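Local structure of MutT related protein (Methanosarcina mazei, 3GRN) at residues A13-E18 with D39-K44; E61-T66 with A97-S102. The protein probably hydrolyses a nucleoside diphosphate-linked substrate, as a Nudix hydrolase related to MutT whose actual substrate is not established. All coordinates share one frame; numbering follows the deposited sequence. Where two conformers were deposited one is given.

In the fold
Contact 1 joins two adjacent antiparallel strands, 7-16 and 38-44, within the mixed sheet, its centre about 5 Å from the centre of the chain. Contact 2, about 13 Å from that centre, holds the end of helix 51-63 against the loop between strands 84-94 and 105-111. The two centres are about 10 Å apart, and the contacts come in series along the chain, the first closing before the second opens. Residues 43-64 match the Nudix box, which therefore starts on strand 38-44 in contact 1 and finishes at the helix end in contact 2. A probable hydrogen bond from Gly-42 N to Glu-62 OE1 links them directly, consistent with the loop-helix-loop Nudix motif packed against the sheet.

Contact 1: residues A13-E18 with D39-K44; sequences ALIRNE and DLPGGK
Ala-13 and Pro-41 share the one backbone hydrogen bond between these segments, where strand 7-16 runs beside strand 38-44 in the Nudix sheet. Ala-13 N donates to Pro-41 O at 2.9 Å with an N-H...O angle of 156°. The other polar atom facing across, Ala-13 O, meets carbon: Pro-41 CD lies 3.6 Å from it, and Leu-40 CB and CD2 each approach to 4.1 Å.

Apolar packing falls into two groups. Leu-14 and Leu-40 touch through single methyls, Leu-14 CD2 to Leu-40 CD1 at 4.0 Å, their side chains crossing at a slant; Leu-14 also packs on Phe-130 and Phe-133 of helix 124-137. Ile-15 reaches Pro-41 by its terminal methyl, CD1 lying 4.4 Å from CG of the proline ring, with CD1 anti to CA (chi2 176°), which carries the methyl out toward the ring. Ala-13 and Ile-15 pack on Val-59 of helix 51-63, and Pro-41 on Glu-62.

Proline has no N-H to offer Ala-13 O, so the two segments are paired by a single N-H...O bond and otherwise by buried hydrocarbon contacts, with different helices covering the Leu-14 and the Ala-13 side chains.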
ATOM      1  N   ALA A  13      13.392  -6.924  -2.028  1.00 11.16           N
ATOM      2  CA  ALA A  13      13.728  -8.184  -2.727  1.00 15.27           C
ATOM      3  C   ALA A  13      14.586  -7.936  -3.943  1.00 13.81           C
ATOM      4  O   ALA A  13      14.320  -7.008  -4.709  1.00 14.97           O
ATOM      5  CB  ALA A  13      12.474  -8.912  -3.147  1.00 18.28           C
ATOM      6  N   LEU A  14      15.615  -8.771  -4.107  1.00 15.30           N
ATOM      7  CA  LEU A  14      16.412  -8.814  -5.332  1.00 15.10           C
ATOM      8  C   LEU A  14      15.829  -9.920  -6.202  1.00 15.87           C
ATOM      9  O   LEU A  14      15.989 -11.110  -5.908  1.00 18.31           O
ATOM     10  CB  LEU A  14      17.876  -9.157  -5.044  1.00 16.58           C
ATOM     11  CG  LEU A  14      18.697  -8.138  -4.281  1.00 18.61           C
ATOM     12  CD1 LEU A  14      20.110  -8.715  -4.048  1.00 19.24           C
ATOM     13  CD2 LEU A  14      18.771  -6.806  -5.006  1.00 21.60           C
ATOM     14  N   ILE A  15      15.159  -9.510  -7.265  1.00 16.12           N
ATOM     15  CA  ILE A  15      14.474 -10.457  -8.139  1.00 17.29           C
ATOM     16  C   ILE A  15      15.096 -10.328  -9.509  1.00 14.43           C
ATOM     17  O   ILE A  15      15.083  -9.237 -10.067  1.00 16.39           O
ATOM     18  CB  ILE A  15      12.980 -10.137  -8.218  1.00 17.02           C
ATOM     19  CG1 ILE A  15      12.344 -10.302  -6.832  1.00 22.01           C
ATOM     20  CG2 ILE A  15      12.285 -11.020  -9.237  1.00 17.58           C
ATOM     21  CD1 ILE A  15      10.908  -9.918  -6.772  1.00 21.21           C
ATOM     22  N   ARG A  16      15.575 -11.454 -10.051  1.00 19.00           N
ATOM     23  CA  ARG A  16      16.248 -11.461 -11.359  0.50 16.28           C
ATOM     24  C   ARG A  16      15.444 -12.191 -12.427  1.00 19.73           C
ATOM     25  O   ARG A  16      14.643 -13.066 -12.118  1.00 20.60           O
ATOM     26  CB  ARG A  16      17.637 -12.108 -11.267  0.50 18.29           C
ATOM     27  CG  ARG A  16      18.555 -11.490 -10.238  0.50 26.51           C
ATOM     28  CD  ARG A  16      19.716 -12.429 -10.000  0.50 32.33           C
ATOM     29  NE  ARG A  16      20.443 -12.125  -8.775  0.50 31.37           N
ATOM     30  CZ  ARG A  16      20.077 -12.524  -7.560  0.50 28.85           C
ATOM     31  NH1 ARG A  16      18.975 -13.250  -7.380  0.50 29.51           N
ATOM     32  NH2 ARG A  16      20.818 -12.184  -6.516  0.50 33.57           N
ATOM     33  N   ASN A  17      15.675 -11.812 -13.684  1.00 19.78           N
ATOM     34  CA  ASN A  17      15.076 -12.507 -14.816  1.00 26.36           C
ATOM     35  C   ASN A  17      16.030 -13.573 -15.340  1.00 27.74           C
ATOM     36  O   ASN A  17      17.107 -13.779 -14.769  1.00 25.39           O
ATOM     37  CB  ASN A  17      14.647 -11.526 -15.928  1.00 22.78           C
ATOM     38  CG  ASN A  17      15.813 -10.723 -16.539  1.00 24.67           C
ATOM     39  OD1 ASN A  17      16.992 -10.970 -16.279  1.00 26.55           O
ATOM     40  ND2 ASN A  17      15.460  -9.747 -17.368  1.00 27.37           N
ATOM     41  N   GLU A  18      15.652 -14.211 -16.449  1.00 27.17           N
ATOM     42  CA  GLU A  18      16.480 -15.242 -17.098  1.00 36.84           C
ATOM     43  C   GLU A  18      17.901 -14.769 -17.439  1.00 38.03           C
ATOM     44  O   GLU A  18      18.839 -15.575 -17.463  1.00 44.27           O
ATOM     45  CB  GLU A  18      15.792 -15.753 -18.366  1.00 35.92           C
ATOM     46  CG  GLU A  18      14.312 -16.080 -18.180  1.00 39.09           C
ATOM     47  CD  GLU A  18      13.374 -14.962 -18.650  1.00 50.55           C
ATOM     48  OE1 GLU A  18      13.457 -13.827 -18.126  1.00 41.27           O
ATOM     49  OE2 GLU A  18      12.537 -15.224 -19.541  1.00 51.15           O
ATOM     50  N   ASP A  39      13.218   2.270  -7.235  1.00 19.29           N
ATOM     51  CA  ASP A  39      13.196   1.557  -5.963  0.50 20.59           C
ATOM     52  C   ASP A  39      13.296   0.040  -6.228  1.00 16.43           C
ATOM     53  O   ASP A  39      13.111  -0.408  -7.362  1.00 16.54           O
ATOM     54  CB  ASP A  39      11.878   1.892  -5.238  0.50 16.09           C
ATOM     55  CG  ASP A  39      11.987   1.815  -3.720  0.50 20.48           C
ATOM     56  OD1 ASP A  39      12.942   1.212  -3.207  0.50 31.62           O
ATOM     57  OD2 ASP A  39      11.104   2.357  -3.020  0.50 27.39           O
ATOM     58  N   LEU A  40      13.553  -0.746  -5.190  1.00 16.95           N
ATOM     59  CA  LEU A  40      13.435  -2.192  -5.290  1.00 13.72           C
ATOM     60  C   LEU A  40      12.034  -2.537  -4.827  1.00 13.48           C
ATOM     61  O   LEU A  40      11.433  -1.761  -4.042  1.00 16.03           O
ATOM     62  CB  LEU A  40      14.449  -2.899  -4.386  1.00 13.59           C
ATOM     63  CG  LEU A  40      15.937  -2.867  -4.736  1.00 17.21           C
ATOM     64  CD1 LEU A  40      16.729  -3.584  -3.663  1.00 21.70           C
ATOM     65  CD2 LEU A  40      16.173  -3.567  -6.072  1.00 24.44           C
ATOM     66  N   PRO A  41      11.520  -3.717  -5.237  1.00 15.34           N
ATOM     67  CA  PRO A  41      10.270  -4.209  -4.643  1.00 15.32           C
ATOM     68  C   PRO A  41      10.448  -4.405  -3.147  1.00 14.27           C
ATOM     69  O   PRO A  41      11.488  -4.881  -2.727  1.00 13.27           O
ATOM     70  CB  PRO A  41      10.076  -5.575  -5.308  1.00 15.07           C
ATOM     71  CG  PRO A  41      10.852  -5.506  -6.543  1.00 18.08           C
ATOM     72  CD  PRO A  41      12.027  -4.643  -6.269  1.00 17.12           C
ATOM     73  N   GLY A  42       9.480  -3.964  -2.370  1.00 15.89           N
ATOM     74  CA  GLY A  42       9.536  -4.125  -0.913  1.00 15.34           C
ATOM     75  C   GLY A  42       8.857  -2.982  -0.216  1.00 21.00           C
ATOM     76  O   GLY A  42       8.175  -2.171  -0.861  1.00 22.41           O
ATOM     77  N   GLY A  43       9.033  -2.896   1.101  1.00 15.22           N
ATOM     78  CA  GLY A  43       8.417  -1.813   1.854  1.00 16.71           C
ATOM     79  C   GLY A  43       8.418  -2.128   3.326  1.00 20.02           C
ATOM     80  O   GLY A  43       9.118  -3.051   3.757  1.00 15.57           O
ATOM     81  N   LYS A  44       7.566  -1.414   4.068  1.00 16.51           N
ATOM     82  CA  LYS A  44       7.560  -1.502   5.535  0.60 16.33           C
ATOM     83  C   LYS A  44       7.004  -2.827   6.057  1.00 17.02           C
ATOM     84  O   LYS A  44       6.006  -3.359   5.535  1.00 17.62           O
ATOM     85  CB  LYS A  44       6.777  -0.335   6.151  0.60 22.02           C
ATOM     86  CG  LYS A  44       7.116   1.040   5.616  0.60 24.27           C
ATOM     87  CD  LYS A  44       6.224   2.092   6.287  0.60 28.03           C
ATOM     88  CE  LYS A  44       6.515   3.502   5.803  0.60 39.04           C
ATOM     89  NZ  LYS A  44       5.589   3.962   4.733  0.60 44.20           N
TER

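Contact 2: residues E61-T66 with A97-S102; sequences EETGIT and ADVKLS
Thr-63 packs on Val-99 where helix 51-63 ends, the last part of a Nudix box that closes with Gly-64 at positive phi. From CB outward, the carbons of Thr-63 share one neighbour and its hydroxyl has others. CB lies 4.1 Å from Val-99 CG1, and CG2 is 4.4 Å from that same methyl; the side chain also touches Leu-23 and Leu-25 of strand 22-27. OG1 stands between the backbone N and the carbonyl carbon (chi1 73°), where it accepts from Ile-65 N at 3.1 Å to form an ST turn. The same hydroxyl is hydrogen-bonded to Val-59 O, one turn back in the helix.

The carbonyl of Thr-63 makes the direct polar link between the segments. Lys-100 N reaches Thr-63 O at 2.9 Å along a nearly straight N-H...O line (170°), yet from 45° above the carbonyl plane. Water 2 donates to Thr-63 O at 2.8 Å and also to Asp-98 O, so two donors grip one acceptor. Beyond the turn, Ile-65 lays CG1 and CD1 against the methyl of Ala-97. On the helical side, water 1 bridges the backbones, donating to Glu-62 O at 2.7 Å and accepting from Ser-102 N at 3.0 Å.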
ATOM      1  N   GLU A  61       2.094  -7.795  -3.700  1.00 12.07           N
ATOM      2  CA  GLU A  61       1.206  -6.646  -3.869  1.00 12.15           C
ATOM      3  C   GLU A  61       1.734  -5.641  -4.871  1.00 14.68           C
ATOM      4  O   GLU A  61       0.956  -4.997  -5.555  1.00 16.01           O
ATOM      5  CB  GLU A  61       0.928  -5.963  -2.532  1.00 15.20           C
ATOM      6  CG  GLU A  61       0.171  -6.855  -1.582  1.00 19.81           C
ATOM      7  CD  GLU A  61      -0.335  -6.123  -0.352  1.00 37.69           C
ATOM      8  OE1 GLU A  61      -0.013  -4.914  -0.185  1.00 26.74           O
ATOM      9  OE2 GLU A  61      -1.047  -6.780   0.444  1.00 26.63           O
ATOM     10  N   GLU A  62       3.068  -5.550  -5.002  1.00  8.76           N
ATOM     11  CA  GLU A  62       3.652  -4.543  -5.883  1.00 10.80           C
ATOM     12  C   GLU A  62       3.849  -5.001  -7.320  1.00 14.38           C
ATOM     13  O   GLU A  62       3.939  -4.176  -8.233  1.00 16.52           O
ATOM     14  CB  GLU A  62       4.984  -4.075  -5.323  1.00 10.04           C
ATOM     15  CG  GLU A  62       4.787  -3.362  -3.981  1.00 12.75           C
ATOM     16  CD  GLU A  62       6.050  -2.875  -3.363  1.00 27.22           C
ATOM     17  OE1 GLU A  62       7.137  -3.248  -3.834  1.00 22.62           O
ATOM     18  OE2 GLU A  62       5.934  -2.116  -2.384  1.00 35.71           O
ATOM     19  N   THR A  63       3.996  -6.317  -7.498  1.00 12.03           N
ATOM     20  CA  THR A  63       4.428  -6.851  -8.798  1.00 10.42           C
ATOM     21  C   THR A  63       3.618  -8.053  -9.301  1.00 13.22           C
ATOM     22  O   THR A  63       3.768  -8.437 -10.456  1.00 13.95           O
ATOM     23  CB  THR A  63       5.907  -7.324  -8.780  1.00 11.80           C
ATOM     24  OG1 THR A  63       6.007  -8.538  -8.036  1.00 14.29           O
ATOM     25  CG2 THR A  63       6.904  -6.245  -8.218  1.00 14.06           C
ATOM     26  N   GLY A  64       2.805  -8.676  -8.453  1.00 12.02           N
ATOM     27  CA  GLY A  64       2.067  -9.888  -8.883  1.00 17.52           C
ATOM     28  C   GLY A  64       2.892 -11.172  -8.759  1.00 17.50           C
ATOM     29  O   GLY A  64       2.385 -12.274  -9.022  1.00 17.36           O
ATOM     30  N   ILE A  65       4.167 -11.038  -8.388  1.00 13.16           N
ATOM     31  CA  ILE A  65       5.070 -12.184  -8.265  1.00 15.76           C
ATOM     32  C   ILE A  65       4.877 -12.916  -6.951  1.00 18.23           C
ATOM     33  O   ILE A  65       4.901 -12.307  -5.879  1.00 15.51           O
ATOM     34  CB  ILE A  65       6.563 -11.767  -8.462  1.00 17.52           C
ATOM     35  CG1 ILE A  65       6.757 -11.210  -9.884  1.00 15.72           C
ATOM     36  CG2 ILE A  65       7.548 -12.955  -8.195  1.00 18.97           C
ATOM     37  CD1 ILE A  65       8.052 -10.488 -10.114  1.00 22.10           C
ATOM     38  N   THR A  66       4.688 -14.236  -7.037  1.00 15.19           N
ATOM     39  CA  THR A  66       4.692 -15.067  -5.843  1.00 16.26           C
ATOM     40  C   THR A  66       6.113 -15.598  -5.662  1.00 28.63           C
ATOM     41  O   THR A  66       6.635 -16.337  -6.519  1.00 27.37           O
ATOM     42  CB  THR A  66       3.719 -16.252  -5.962  1.00 22.97           C
ATOM     43  OG1 THR A  66       2.395 -15.763  -6.176  1.00 25.64           O
ATOM     44  CG2 THR A  66       3.741 -17.095  -4.682  1.00 29.31           C
ATOM     45  N   ALA A  97       8.380 -13.895 -15.097  1.00 30.84           N
ATOM     46  CA  ALA A  97       7.119 -13.270 -14.724  1.00 31.68           C
ATOM     47  C   ALA A  97       6.832 -12.041 -15.564  1.00 27.02           C
ATOM     48  O   ALA A  97       7.747 -11.318 -15.958  1.00 26.06           O
ATOM     49  CB  ALA A  97       7.127 -12.907 -13.232  1.00 35.67           C
ATOM     50  N   ASP A  98       5.556 -11.828 -15.871  1.00 28.37           N
ATOM     51  CA  ASP A  98       5.116 -10.561 -16.424  1.00 27.67           C
ATOM     52  C   ASP A  98       4.699  -9.683 -15.256  1.00 25.05           C
ATOM     53  O   ASP A  98       3.657  -9.921 -14.633  1.00 26.56           O
ATOM     54  CB  ASP A  98       3.955 -10.746 -17.408  1.00 38.21           C
ATOM     55  CG  ASP A  98       4.440 -11.065 -18.813  1.00 47.34           C
ATOM     56  OD1 ASP A  98       4.339 -10.180 -19.690  1.00 59.89           O
ATOM     57  OD2 ASP A  98       4.948 -12.186 -19.027  1.00 54.97           O
ATOM     58  N   VAL A  99       5.530  -8.691 -14.964  1.00 18.66           N
ATOM     59  CA  VAL A  99       5.293  -7.781 -13.821  1.00 12.10           C
ATOM     60  C   VAL A  99       3.984  -7.008 -13.999  1.00 17.84           C
ATOM     61  O   VAL A  99       3.685  -6.486 -15.089  1.00 19.52           O
ATOM     62  CB  VAL A  99       6.482  -6.812 -13.673  1.00 16.76           C
ATOM     63  CG1 VAL A  99       6.254  -5.820 -12.544  1.00 19.77           C
ATOM     64  CG2 VAL A  99       7.769  -7.608 -13.477  1.00 19.94           C
ATOM     65  N   LYS A 100       3.196  -6.961 -12.925  1.00 15.22           N
ATOM     66  CA  LYS A 100       1.932  -6.289 -12.925  1.00 16.69           C
ATOM     67  C   LYS A 100       1.887  -5.330 -11.743  1.00 17.97           C
ATOM     68  O   LYS A 100       1.873  -5.752 -10.584  1.00 22.11           O
ATOM     69  CB  LYS A 100       0.795  -7.308 -12.865  1.00 22.95           C
ATOM     70  CG  LYS A 100       0.683  -8.150 -14.167  1.00 24.11           C
ATOM     71  CD  LYS A 100      -0.577  -9.009 -14.181  1.00 36.86           C
ATOM     72  CE  LYS A 100      -0.852  -9.582 -15.583  1.00 40.13           C
ATOM     73  NZ  LYS A 100       0.275 -10.416 -16.118  1.00 51.25           N
ATOM     74  N   LEU A 101       1.847  -4.048 -12.059  1.00 13.08           N
ATOM     75  CA  LEU A 101       2.018  -2.971 -11.051  1.00 14.74           C
ATOM     76  C   LEU A 101       0.757  -2.540 -10.346  1.00 17.73           C
ATOM     77  O   LEU A 101      -0.352  -2.794 -10.823  1.00 19.26           O
ATOM     78  CB  LEU A 101       2.648  -1.735 -11.708  1.00 17.21           C
ATOM     79  CG  LEU A 101       4.057  -1.954 -12.294  1.00 15.66           C
ATOM     80  CD1 LEU A 101       4.553  -0.677 -12.913  1.00 25.17           C
ATOM     81  CD2 LEU A 101       5.008  -2.457 -11.233  1.00 20.47           C
ATOM     82  N   SER A 102       0.947  -1.858  -9.217  1.00 15.13           N
ATOM     83  CA  SER A 102      -0.126  -1.297  -8.416  1.00 16.00           C
ATOM     84  C   SER A 102      -0.023   0.236  -8.441  1.00 18.78           C
ATOM     85  O   SER A 102       0.910   0.798  -9.066  1.00 18.71           O
ATOM     86  CB  SER A 102       0.007  -1.777  -6.978  1.00 17.30           C
ATOM     87  OG  SER A 102       1.077  -1.067  -6.337  1.00 15.18           O
TER
HETATM   88  O   HOH W   1       3.481  -1.632  -7.573  1.00 16.74           O
HETATM   89  O   HOH W   2       3.530 -10.754 -11.997  1.00 27.93           O